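Local atomic coordinates of NADPH-flavin oxidoreductase (Vibrio harveyi, PDB entry 1BKJ), a protein that catalyses the NADPH-dependent reduction of FMN to FMNH2 as a homodimeric flavoprotein, supplying the reduced flavin to luciferase in bacterial bioluminescence. Residues Asp82-Arg85 with His86-Ile89; Ala105-Ser108 with Gly109-Ala112; Met111-Asn114 with Cys115-Ala118; Arg133-Ala136 with Ala137-Asp140; Leu229-Leu232 with Asn233-Leu237. All coordinates share one frame; numbering follows the deposited sequence.

Interaction 1 (Asp82-Arg85 with His86-Ile89); sequences DYQR and HATI
Ala87 N donates to Tyr83 O (3.1 Å) and Ile89 N to Arg85 O (3.2 Å), the i to i+4 bonds that start the short helix 84-89, with Tyr83 at its N-cap position. How a helix can begin directly out of a strand is illustrated by Asp82: its OD1 accepts from Gln84 N at 2.8 Å, forming an Asx turn where the strand gives way to the helix. The carbonyl of the same residue, Gln84 O, is gripped twice, by Thr88 N and by Thr88 OG1 (both 2.9 Å), which reach it from opposite faces of the carbonyl plane. The hydroxyl can do this because it lies beside its own backbone N (chi1 -62°), turned back along the helix. The same OG1 is 3.0 Å from Gln84 OE1; the glutamine chain bends at chi2, and the two side chains cross at about a right angle. Gln84 NE2 is taken up by the backbone O of Glu147. On another side, the rings of Tyr83 and His86 meet obliquely, planes at 40° and centroids 5.5 Å apart. His86 presents its edge to the strand end, with CE1 3.4 Å from Asp82 O in the ring plane, while NE2 bonds to Leu43 O. Arg85 turns off to the carbonyls of Gln44 and Val46, with only a long, charge-only salt bridge to Asp82 OD2. Helix 84-89 thus follows strand 75-82 directly and lies beside the start of strand 46-50, where Asp82 OD2 bonds to Ser47 OG and to the hydroxyl of Tyr181 of the second subunit, whose Leu220 packs on Tyr83 and His86.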
loop_
_atom_site.group_PDB
_atom_site.type_symbol
_atom_site.label_atom_id
_atom_site.label_comp_id
_atom_site.label_asym_id
_atom_site.label_seq_id
_atom_site.Cartn_x
_atom_site.Cartn_y
_atom_site.Cartn_z
ATOM N N ASP A 82 12.182 -2.050 5.346
ATOM C CA ASP A 82 13.371 -1.864 6.161
ATOM C C ASP A 82 13.188 -2.254 7.628
ATOM O O ASP A 82 12.557 -1.532 8.397
ATOM C CB ASP A 82 13.825 -0.397 6.067
ATOM C CG ASP A 82 15.213 -0.143 6.667
ATOM O OD1 ASP A 82 15.781 -1.009 7.360
ATOM O OD2 ASP A 82 15.742 0.962 6.459
ATOM N N TYR A 83 13.762 -3.398 7.997
ATOM C CA TYR A 83 13.766 -3.846 9.389
ATOM C C TYR A 83 15.210 -3.813 9.900
ATOM O O TYR A 83 15.501 -4.297 10.995
ATOM C CB TYR A 83 13.150 -5.227 9.559
ATOM C CG TYR A 83 11.645 -5.230 9.434
ATOM C CD1 TYR A 83 10.826 -4.923 10.546
ATOM C CD2 TYR A 83 11.021 -5.514 8.198
ATOM C CE1 TYR A 83 9.418 -4.890 10.426
ATOM C CE2 TYR A 83 9.612 -5.479 8.061
ATOM C CZ TYR A 83 8.821 -5.166 9.172
ATOM O OH TYR A 83 7.453 -5.073 9.018
ATOM N N GLN A 84 16.112 -3.211 9.117
ATOM C CA GLN A 84 17.499 -3.073 9.531
ATOM C C GLN A 84 17.630 -1.975 10.591
ATOM O O GLN A 84 18.489 -2.071 11.463
ATOM C CB GLN A 84 18.442 -2.822 8.343
ATOM C CG GLN A 84 19.962 -2.770 8.706
ATOM C CD GLN A 84 20.455 -3.967 9.513
ATOM O OE1 GLN A 84 21.181 -3.798 10.490
ATOM N NE2 GLN A 84 20.036 -5.168 9.134
ATOM N N ARG A 85 16.761 -0.963 10.542
ATOM C CA ARG A 85 16.768 0.099 11.556
ATOM C C ARG A 85 16.512 -0.517 12.928
ATOM O O ARG A 85 17.268 -0.292 13.876
ATOM C CB ARG A 85 15.686 1.144 11.287
ATOM C CG ARG A 85 16.152 2.314 10.462
ATOM C CD ARG A 85 15.168 3.480 10.545
ATOM N NE ARG A 85 13.858 3.171 9.983
ATOM C CZ ARG A 85 13.482 3.416 8.727
ATOM N NH1 ARG A 85 14.316 3.982 7.853
ATOM N NH2 ARG A 85 12.244 3.129 8.354
ATOM N N HIS A 86 15.527 -1.408 12.965
ATOM C CA HIS A 86 15.118 -2.099 14.183
ATOM C C HIS A 86 16.173 -3.069 14.690
ATOM O O HIS A 86 16.438 -3.122 15.900
ATOM C CB HIS A 86 13.805 -2.833 13.939
ATOM C CG HIS A 86 12.759 -1.976 13.298
ATOM N ND1 HIS A 86 12.715 -1.762 11.934
ATOM C CD2 HIS A 86 11.740 -1.262 13.826
ATOM C CE1 HIS A 86 11.713 -0.954 11.652
ATOM N NE2 HIS A 86 11.103 -0.636 12.786
ATOM N N ALA A 87 16.802 -3.787 13.749
ATOM C CA ALA A 87 17.859 -4.755 14.035
ATOM C C ALA A 87 19.138 -4.087 14.554
ATOM O O ALA A 87 19.900 -4.700 15.312
ATOM C CB ALA A 87 18.152 -5.591 12.809
ATOM N N THR A 88 19.363 -2.834 14.152
ATOM C CA THR A 88 20.530 -2.057 14.596
ATOM C C THR A 88 20.300 -1.566 16.038
ATOM O O THR A 88 21.240 -1.548 16.837
ATOM C CB THR A 88 20.827 -0.869 13.628
ATOM O OG1 THR A 88 21.145 -1.394 12.336
ATOM C CG2 THR A 88 22.020 -0.032 14.096
ATOM N N ILE A 89 19.051 -1.205 16.357
ATOM C CA ILE A 89 18.660 -0.750 17.702
ATOM C C ILE A 89 18.720 -1.947 18.696
ATOM O O ILE A 89 19.285 -1.829 19.789
ATOM C CB ILE A 89 17.225 -0.138 17.677
ATOM C CG1 ILE A 89 17.195 1.105 16.781
ATOM C CG2 ILE A 89 16.727 0.195 19.098
ATOM C CD1 ILE A 89 15.775 1.590 16.407
#

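Interaction 2 (Ala105-Ser108 with Gly109-Ala112); sequences AVDS and GIMA. With FMN (flavin mononucleotide), chain F.
Val106 and Ile110, one helical turn apart, meet each other and the dimethyl end of the flat isoalloxazine of FMN. Val106 CG1 sits close to the ring plane, 3.8 Å beyond methyl C7M, and Ile110 CD1 approaches methyl C8M at 3.5 Å from one side of that plane. The Asp107 carboxylate comes from the opposite side, its OD1 3.6 Å from C8M. It meets carbon there, and its polar need is met elsewhere, OD1 being hydrogen-bonded to the hydroxyl of Ser40. The two aliphatic side chains cross at a slant, CG1 of Val106 and CD1 of Ile110 being 3.9 Å apart. With CG1 of Ile110 beside the backbone N (chi1 -64°) and the chain then extended, CD1 is carried out toward the flavin. This is the mid-section of helix 98-121, a long helix of the nitroreductase fold, and it illustrates how a dimer can build a cofactor site from both chains: the helix contributes the wall at the methyl end and Ser39 of the same chain also binds FMN, whereas Arg15, Lys167 and Gln67 are among the residues of the second subunit that hydrogen-bond to this flavin. The backbone supporting the wall is regular, as in Met111 N to Asp107 O (3.0 Å) and Ala112 N to Ser108 O (2.9 Å). Ser108, its hydroxyl bonded back to Gly104 O, turns with Ala112 to strand 149-158, both packing on Phe153. Ala105 meets Ala105 of the second subunit, and Ile110 packs on Gln113 of that subunit.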
loop_
_atom_site.group_PDB
_atom_site.type_symbol
_atom_site.label_atom_id
_atom_site.label_comp_id
_atom_site.label_asym_id
_atom_site.label_seq_id
_atom_site.Cartn_x
_atom_site.Cartn_y
_atom_site.Cartn_z
ATOM N N ALA A 105 4.953 -4.262 2.714
ATOM C CA ALA A 105 4.297 -4.029 1.424
ATOM C C ALA A 105 3.071 -3.107 1.511
ATOM O O ALA A 105 2.925 -2.192 0.696
ATOM C CB ALA A 105 3.929 -5.353 0.781
ATOM N N VAL A 106 2.212 -3.337 2.510
ATOM C CA VAL A 106 1.017 -2.525 2.718
ATOM C C VAL A 106 1.409 -1.079 3.080
ATOM O O VAL A 106 0.931 -0.134 2.454
ATOM C CB VAL A 106 0.101 -3.150 3.830
ATOM C CG1 VAL A 106 -0.971 -2.171 4.295
ATOM C CG2 VAL A 106 -0.575 -4.398 3.298
ATOM N N ASP A 107 2.302 -0.926 4.058
ATOM C CA ASP A 107 2.754 0.395 4.505
ATOM C C ASP A 107 3.501 1.180 3.422
ATOM O O ASP A 107 3.367 2.397 3.374
ATOM C CB ASP A 107 3.585 0.288 5.789
ATOM C CG ASP A 107 2.738 -0.021 7.032
ATOM O OD1 ASP A 107 1.610 -0.549 6.927
ATOM O OD2 ASP A 107 3.225 0.248 8.146
ATOM N N SER A 108 4.227 0.486 2.532
ATOM C CA SER A 108 4.959 1.128 1.419
ATOM C C SER A 108 3.973 1.716 0.423
ATOM O O SER A 108 4.176 2.818 -0.052
ATOM C CB SER A 108 5.860 0.139 0.688
ATOM O OG SER A 108 7.008 -0.156 1.466
ATOM N N GLY A 109 2.899 0.971 0.157
ATOM C CA GLY A 109 1.841 1.407 -0.742
ATOM C C GLY A 109 1.116 2.643 -0.207
ATOM O O GLY A 109 0.868 3.587 -0.958
ATOM N N ILE A 110 0.803 2.651 1.093
ATOM C CA ILE A 110 0.139 3.784 1.758
ATOM C C ILE A 110 1.032 5.036 1.665
ATOM O O ILE A 110 0.582 6.089 1.222
ATOM C CB ILE A 110 -0.145 3.470 3.259
ATOM C CG1 ILE A 110 -1.131 2.310 3.368
ATOM C CG2 ILE A 110 -0.710 4.692 4.004
ATOM C CD1 ILE A 110 -1.227 1.744 4.742
ATOM N N MET A 111 2.295 4.895 2.057
ATOM C CA MET A 111 3.246 6.003 2.021
ATOM C C MET A 111 3.469 6.563 0.613
ATOM O O MET A 111 3.431 7.795 0.421
ATOM C CB MET A 111 4.584 5.584 2.637
ATOM C CG MET A 111 5.591 6.694 2.664
ATOM S SD MET A 111 7.124 6.268 3.371
ATOM C CE MET A 111 6.783 6.664 5.030
ATOM N N ALA A 112 3.701 5.660 -0.348
ATOM C CA ALA A 112 3.937 6.037 -1.738
ATOM C C ALA A 112 2.770 6.767 -2.375
ATOM O O ALA A 112 2.979 7.706 -3.149
ATOM C CB ALA A 112 4.314 4.845 -2.554
HETATM N N1 FMN F . -4.590 1.250 14.849
HETATM C C2 FMN F . -5.408 0.628 15.756
HETATM O O2 FMN F . -5.839 1.201 16.735
HETATM N N3 FMN F . -5.646 -0.712 15.448
HETATM C C4 FMN F . -5.206 -1.440 14.332
HETATM O O4 FMN F . -5.575 -2.613 14.197
HETATM C C4A FMN F . -4.290 -0.682 13.478
HETATM N N5 FMN F . -3.895 -1.301 12.284
HETATM C C5A FMN F . -3.157 -0.617 11.315
HETATM C C6 FMN F . -2.821 -1.297 10.154
HETATM C C7 FMN F . -2.185 -0.604 9.126
HETATM C C7M FMN F . -2.193 -1.262 7.739
HETATM C C8 FMN F . -1.726 0.753 9.318
HETATM C C8M FMN F . -0.968 1.530 8.276
HETATM C C9 FMN F . -1.986 1.427 10.514
HETATM C C9A FMN F . -2.772 0.771 11.531
HETATM N N10 FMN F . -3.208 1.416 12.739
HETATM C C10 FMN F . -3.989 0.705 13.697
HETATM C "C1'" FMN F . -3.108 2.774 12.934
HETATM C "C2'" FMN F . -1.960 3.312 13.810
HETATM O "O2'" FMN F . -1.314 2.525 14.780
HETATM C "C3'" FMN F . -1.254 4.523 13.352
HETATM O "O3'" FMN F . -1.236 4.777 11.972
HETATM C "C4'" FMN F . -0.142 5.141 14.144
HETATM O "O4'" FMN F . 0.240 4.667 15.431
HETATM C "C5'" FMN F . 0.408 6.429 13.670
HETATM O "O5'" FMN F . -0.621 7.322 14.168
HETATM P P FMN F . -1.540 8.259 13.283
HETATM O O1P FMN F . -0.583 9.244 12.787
HETATM O O2P FMN F . -2.493 8.785 14.260
HETATM O O3P FMN F . -2.169 7.457 12.211
#

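Interaction 3 (Met111-Asn114 with Cys115-Ala118); sequences MAQN and CLLA
Gln113 and Leu117, a turn apart on helix 98-121 of the nitroreductase fold, form the dense part of this contact, on the helix side that meets the second subunit. The glutamine starts out extended (chi1 -174°), then bends at chi2 and lays its amide forward along the helix, toward the next turn, bringing NE2 to 3.4 Å from Leu117 CG and 3.6 Å from its CD2. Its OE1 is 3.9 Å from Leu116 CD2, so the amide touches both leucines. Its polar atoms are satisfied beyond these turns: OE1 bonds to the hydroxyl of the FMN-binding residue Tyr128, and NE2 to Asn114 OD1 of the second subunit, a bond that Asn114 here returns by accepting from that subunit's Gln113. Paired amides of this kind exemplify how helices can be pinned across a dimer interface without charges. Packing is looser at Met111, the one partly exposed residue here: its CB points away from the following turn, the chain is extended as far as SD, and the side chain makes no close contact with residues 115-118. What Met111 does offer is its carbonyl, which accepts from Cys115 N at 3.1 Å and lies 3.6 Å from Cys115 SG.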
loop_
_atom_site.group_PDB
_atom_site.type_symbol
_atom_site.label_atom_id
_atom_site.label_comp_id
_atom_site.label_asym_id
_atom_site.label_seq_id
_atom_site.Cartn_x
_atom_site.Cartn_y
_atom_site.Cartn_z
ATOM N N MET A 111 2.295 4.895 2.057
ATOM C CA MET A 111 3.246 6.003 2.021
ATOM C C MET A 111 3.469 6.563 0.613
ATOM O O MET A 111 3.431 7.795 0.421
ATOM C CB MET A 111 4.584 5.584 2.637
ATOM C CG MET A 111 5.591 6.694 2.664
ATOM S SD MET A 111 7.124 6.268 3.371
ATOM C CE MET A 111 6.783 6.664 5.030
ATOM N N ALA A 112 3.701 5.660 -0.348
ATOM C CA ALA A 112 3.937 6.037 -1.738
ATOM C C ALA A 112 2.770 6.767 -2.375
ATOM O O ALA A 112 2.979 7.706 -3.149
ATOM C CB ALA A 112 4.314 4.845 -2.554
ATOM N N GLN A 113 1.547 6.372 -2.014
ATOM C CA GLN A 113 0.372 7.025 -2.553
ATOM C C GLN A 113 0.239 8.442 -2.025
ATOM O O GLN A 113 -0.217 9.314 -2.751
ATOM C CB GLN A 113 -0.897 6.187 -2.341
ATOM C CG GLN A 113 -2.175 6.726 -3.014
ATOM C CD GLN A 113 -2.056 6.981 -4.523
ATOM O OE1 GLN A 113 -1.194 6.429 -5.202
ATOM N NE2 GLN A 113 -2.949 7.806 -5.046
ATOM N N ASN A 114 0.697 8.679 -0.793
ATOM C CA ASN A 114 0.681 10.025 -0.214
ATOM C C ASN A 114 1.677 10.913 -0.977
ATOM O O ASN A 114 1.341 12.039 -1.354
ATOM C CB ASN A 114 1.040 9.985 1.269
ATOM C CG ASN A 114 -0.175 10.043 2.175
ATOM O OD1 ASN A 114 -1.313 9.890 1.746
ATOM N ND2 ASN A 114 0.070 10.282 3.444
ATOM N N CYS A 115 2.850 10.347 -1.292
ATOM C CA CYS A 115 3.915 11.031 -2.043
ATOM C C CYS A 115 3.425 11.416 -3.432
ATOM O O CYS A 115 3.530 12.583 -3.821
ATOM C CB CYS A 115 5.153 10.143 -2.179
ATOM S SG CYS A 115 6.090 9.917 -0.664
ATOM N N LEU A 116 2.808 10.448 -4.127
ATOM C CA LEU A 116 2.277 10.661 -5.476
ATOM C C LEU A 116 1.151 11.687 -5.497
ATOM O O LEU A 116 1.165 12.571 -6.355
ATOM C CB LEU A 116 1.826 9.344 -6.139
ATOM C CG LEU A 116 1.343 9.437 -7.599
ATOM C CD1 LEU A 116 2.430 9.979 -8.528
ATOM C CD2 LEU A 116 0.853 8.089 -8.092
ATOM N N LEU A 117 0.210 11.589 -4.549
ATOM C CA LEU A 117 -0.899 12.545 -4.457
ATOM C C LEU A 117 -0.420 13.974 -4.180
ATOM O O LEU A 117 -0.905 14.924 -4.803
ATOM C CB LEU A 117 -1.929 12.114 -3.415
ATOM C CG LEU A 117 -2.866 10.980 -3.817
ATOM C CD1 LEU A 117 -3.770 10.668 -2.652
ATOM C CD2 LEU A 117 -3.695 11.344 -5.044
ATOM N N ALA A 118 0.576 14.115 -3.307
ATOM C CA ALA A 118 1.162 15.421 -3.001
ATOM C C ALA A 118 1.756 15.991 -4.299
ATOM O O ALA A 118 1.452 17.119 -4.673
ATOM C CB ALA A 118 2.246 15.289 -1.953
#

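Interaction 4 (Arg133-Ala136 with Ala137-Asp140); sequences RNSA and AQVD
Ser135 and Gln138 touch at the start of helix 136-142, the glutamine bending at chi2 so that its amide folds back over the serine. NE2 comes to 3.8 Å from Ser135 CB, and OE1 lies 3.6 Å from Ser135 C. The serine hydroxyl does not turn into the helix: with OG beside its own backbone N (chi1 -72°) it makes no capping bond, although Ser135 holds the N-cap position, and it remains 3.7 Å from Gln138 NE2. Val139 points its side chain back at the same residue, CG2 coming to 3.3 Å from Ser135 O, and that carbonyl accepts from Val139 N at 3.1 Å. One residue on, Ala136 O receives Asp140 N at 2.9 Å. Asp140 is oriented quite differently: CG opposite the backbone N (chi1 -175°) carries the carboxylate away from this first turn. Helix 54-63 packs here, Phe63 touching Ser135, Gln138 and Val139, while Tyr231 of helix 228-234 packs on Ala136. The example shows a helix start without a side-chain cap, held by backbone bonds, with the carboxylate of Asp140 directed to other partners: this buried residue binds the hydroxyl of Tyr231 and the ammonium of Lys235 through OD2, a pairing that would be expected to favour the ionised carboxylate.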
loop_
_atom_site.group_PDB
_atom_site.type_symbol
_atom_site.label_atom_id
_atom_site.label_comp_id
_atom_site.label_asym_id
_atom_site.label_seq_id
_atom_site.Cartn_x
_atom_site.Cartn_y
_atom_site.Cartn_z
ATOM N N ARG A 133 11.456 -5.272 -9.754
ATOM C CA ARG A 133 11.391 -6.602 -9.108
ATOM C C ARG A 133 11.830 -7.772 -9.996
ATOM O O ARG A 133 12.271 -8.808 -9.487
ATOM C CB ARG A 133 10.003 -6.879 -8.507
ATOM C CG ARG A 133 9.692 -6.036 -7.269
ATOM C CD ARG A 133 8.556 -6.628 -6.415
ATOM N NE ARG A 133 7.333 -6.875 -7.168
ATOM C CZ ARG A 133 6.412 -5.965 -7.472
ATOM N NH1 ARG A 133 6.535 -4.696 -7.093
ATOM N NH2 ARG A 133 5.368 -6.322 -8.201
ATOM N N ASN A 134 11.792 -7.572 -11.315
ATOM C CA ASN A 134 12.223 -8.610 -12.251
ATOM C C ASN A 134 13.767 -8.791 -12.235
ATOM O O ASN A 134 14.287 -9.843 -12.607
ATOM C CB ASN A 134 11.662 -8.338 -13.656
ATOM C CG ASN A 134 11.569 -9.602 -14.496
ATOM O OD1 ASN A 134 11.072 -10.639 -14.030
ATOM N ND2 ASN A 134 12.097 -9.546 -15.718
ATOM N N SER A 135 14.465 -7.778 -11.717
ATOM C CA SER A 135 15.925 -7.762 -11.554
ATOM C C SER A 135 16.212 -7.358 -10.096
ATOM O O SER A 135 17.146 -6.599 -9.824
ATOM C CB SER A 135 16.551 -6.737 -12.500
ATOM O OG SER A 135 16.492 -7.171 -13.847
ATOM N N ALA A 136 15.425 -7.907 -9.164
ATOM C CA ALA A 136 15.511 -7.599 -7.726
ATOM C C ALA A 136 16.888 -7.663 -7.059
ATOM O O ALA A 136 17.315 -6.673 -6.477
ATOM C CB ALA A 136 14.505 -8.427 -6.951
ATOM N N ALA A 137 17.596 -8.786 -7.207
ATOM C CA ALA A 137 18.932 -8.979 -6.622
ATOM C C ALA A 137 19.970 -7.966 -7.143
ATOM O O ALA A 137 20.784 -7.449 -6.370
ATOM C CB ALA A 137 19.415 -10.405 -6.858
ATOM N N GLN A 138 19.888 -7.629 -8.432
ATOM C CA GLN A 138 20.801 -6.659 -9.036
ATOM C C GLN A 138 20.535 -5.220 -8.568
ATOM O O GLN A 138 21.474 -4.473 -8.309
ATOM C CB GLN A 138 20.744 -6.751 -10.558
ATOM C CG GLN A 138 21.089 -8.135 -11.133
ATOM C CD GLN A 138 19.845 -8.895 -11.586
ATOM O OE1 GLN A 138 19.059 -9.404 -10.765
ATOM N NE2 GLN A 138 19.638 -8.948 -12.908
ATOM N N VAL A 139 19.256 -4.856 -8.419
ATOM C CA VAL A 139 18.843 -3.521 -7.945
ATOM C C VAL A 139 19.251 -3.372 -6.469
ATOM O O VAL A 139 19.775 -2.333 -6.069
ATOM C CB VAL A 139 17.296 -3.323 -8.101
ATOM C CG1 VAL A 139 16.807 -2.037 -7.415
ATOM C CG2 VAL A 139 16.934 -3.286 -9.557
ATOM N N ASP A 140 19.044 -4.445 -5.702
ATOM C CA ASP A 140 19.369 -4.524 -4.269
ATOM C C ASP A 140 20.866 -4.293 -4.012
ATOM O O ASP A 140 21.228 -3.571 -3.087
ATOM C CB ASP A 140 18.930 -5.894 -3.745
ATOM C CG ASP A 140 19.098 -6.046 -2.251
ATOM O OD1 ASP A 140 20.241 -6.213 -1.792
ATOM O OD2 ASP A 140 18.074 -6.055 -1.537
#

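Interaction 5 (Leu229-Leu232 with Asn233-Leu237); sequences LPYL and NSKGL
Asn233 folds its side chain against Leu229, one turn back on helix 228-234, and each of its atoms has a neighbour. CB lies 3.4 Å from Leu229 O, the carbonyl that accepts from Asn233 N at 2.9 Å. CG stays close over the same oxygen, kept there by a first torsion that sets it beside the backbone N (chi1 -67°). OD1 then rests against Leu229 CG at 3.8 Å, and ND2 passes CD1 of that leucine before donating to Leu237 O at 2.9 Å. This last bond is flat at both ends, in the carbonyl plane and within 5° of the asparagine amide plane, and it ties the helix to the chain leaving it. What it reinforces is a Schellman motif, here almost a textbook case: Gly236 takes positive phi (85°), its N donates to Asn233 O, and Leu237 N returns to Leu232 O at 2.9 Å. Leu232 O accepts Lys235 N as well, the two donors arriving from opposite faces of the carbonyl plane. Ser234 closes off another acceptor, its hydroxyl lying between backbone N and carbonyl carbon and bonding to Tyr231 O at 2.7 Å. The side chains of Lys235 and Tyr231 run obliquely to each other, Lys235 CG 3.9 Å from Tyr231 CE1; beyond that the lysine curls round so that NZ reaches, besides Asp140, the carbonyls of Ser149 and Pro146. Leu232 CD2 and Leu237 CD1 are 4.3 Å apart, and both residues pack on Ala150 of strand 149-158 and Thr101 of helix 98-121.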
loop_
_atom_site.group_PDB
_atom_site.type_symbol
_atom_site.label_atom_id
_atom_site.label_comp_id
_atom_site.label_asym_id
_atom_site.label_seq_id
_atom_site.Cartn_x
_atom_site.Cartn_y
_atom_site.Cartn_z
ATOM N N LEU A 229 10.482 -15.112 -4.071
ATOM C CA LEU A 229 10.584 -15.721 -2.729
ATOM C C LEU A 229 12.065 -16.009 -2.385
ATOM O O LEU A 229 12.474 -15.690 -1.274
ATOM C CB LEU A 229 9.660 -16.942 -2.525
ATOM C CG LEU A 229 9.557 -17.549 -1.113
ATOM C CD1 LEU A 229 8.967 -16.557 -0.112
ATOM C CD2 LEU A 229 8.711 -18.797 -1.165
ATOM N N PRO A 230 12.882 -16.595 -3.319
ATOM C CA PRO A 230 14.291 -16.820 -2.963
ATOM C C PRO A 230 15.025 -15.477 -2.696
ATOM O O PRO A 230 15.888 -15.404 -1.821
ATOM C CB PRO A 230 14.850 -17.518 -4.203
ATOM C CG PRO A 230 13.734 -18.334 -4.634
ATOM C CD PRO A 230 12.554 -17.405 -4.516
ATOM N N TYR A 231 14.633 -14.419 -3.419
ATOM C CA TYR A 231 15.210 -13.080 -3.215
ATOM C C TYR A 231 14.875 -12.554 -1.801
ATOM O O TYR A 231 15.757 -12.034 -1.127
ATOM C CB TYR A 231 14.740 -12.069 -4.279
ATOM C CG TYR A 231 14.999 -10.609 -3.893
ATOM C CD1 TYR A 231 16.322 -10.109 -3.782
ATOM C CD2 TYR A 231 13.924 -9.742 -3.556
ATOM C CE1 TYR A 231 16.566 -8.777 -3.330
ATOM C CE2 TYR A 231 14.163 -8.409 -3.112
ATOM C CZ TYR A 231 15.486 -7.943 -3.000
ATOM O OH TYR A 231 15.731 -6.666 -2.556
ATOM N N LEU A 232 13.600 -12.605 -1.405
ATOM C CA LEU A 232 13.185 -12.151 -0.078
ATOM C C LEU A 232 13.906 -12.956 1.004
ATOM O O LEU A 232 14.478 -12.364 1.915
ATOM C CB LEU A 232 11.661 -12.248 0.085
ATOM C CG LEU A 232 10.773 -11.247 -0.684
ATOM C CD1 LEU A 232 9.305 -11.583 -0.479
ATOM C CD2 LEU A 232 11.050 -9.799 -0.257
ATOM N N ASN A 233 13.979 -14.281 0.823
ATOM C CA ASN A 233 14.659 -15.190 1.757
ATOM C C ASN A 233 16.157 -14.902 1.883
ATOM O O ASN A 233 16.704 -15.039 2.974
ATOM C CB ASN A 233 14.466 -16.660 1.354
ATOM C CG ASN A 233 13.024 -17.144 1.487
ATOM O OD1 ASN A 233 12.698 -18.223 0.998
ATOM N ND2 ASN A 233 12.164 -16.362 2.127
ATOM N N SER A 234 16.802 -14.484 0.782
ATOM C CA SER A 234 18.239 -14.142 0.754
ATOM C C SER A 234 18.540 -12.874 1.573
ATOM O O SER A 234 19.675 -12.663 2.006
ATOM C CB SER A 234 18.763 -13.970 -0.689
ATOM O OG SER A 234 18.405 -12.716 -1.268
ATOM N N LYS A 235 17.515 -12.041 1.769
ATOM C CA LYS A 235 17.637 -10.822 2.568
ATOM C C LYS A 235 17.135 -11.063 3.999
ATOM O O LYS A 235 17.127 -10.158 4.832
ATOM C CB LYS A 235 16.893 -9.644 1.915
ATOM C CG LYS A 235 17.330 -9.267 0.467
ATOM C CD LYS A 235 18.856 -9.107 0.231
ATOM C CE LYS A 235 19.561 -8.029 1.078
ATOM N NZ LYS A 235 18.893 -6.711 1.022
ATOM N N GLY A 236 16.730 -12.307 4.260
ATOM C CA GLY A 236 16.255 -12.709 5.571
ATOM C C GLY A 236 14.797 -12.434 5.843
ATOM O O GLY A 236 14.382 -12.417 7.003
ATOM N N LEU A 237 14.016 -12.221 4.788
ATOM C CA LEU A 237 12.592 -11.927 4.924
ATOM C C LEU A 237 11.703 -13.087 4.486
ATOM O O LEU A 237 12.134 -13.936 3.706
ATOM C CB LEU A 237 12.252 -10.672 4.109
ATOM C CG LEU A 237 12.978 -9.377 4.495
ATOM C CD1 LEU A 237 12.735 -8.312 3.466
ATOM C CD2 LEU A 237 12.518 -8.911 5.873
#

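Overall arrangement
Interactions 2 and 3 are overlapping stretches of helix 98-121, sharing Met111 and Ala112, with centres 9 Å apart. Interaction 2 touches one FMN directly, whereas the Gln113 side chain of interaction 3 is about 7 Å from a bound flavin. Interactions 4 and 5 form the other directly joined pair: Asp140 OD2 is 2.6 Å from Tyr231 OH and 2.8 Å from Lys235 NZ, and Ala136 CB lies 3.7 Å from Tyr231 CD2. Interaction 1 touches none of the others, though its nearest atoms come within about 4 Å of interaction 5 and about 7 Å of interaction 2. Interactions 3 and 5 lie on opposite sides of the chain's centre, 27 Å between their own centres.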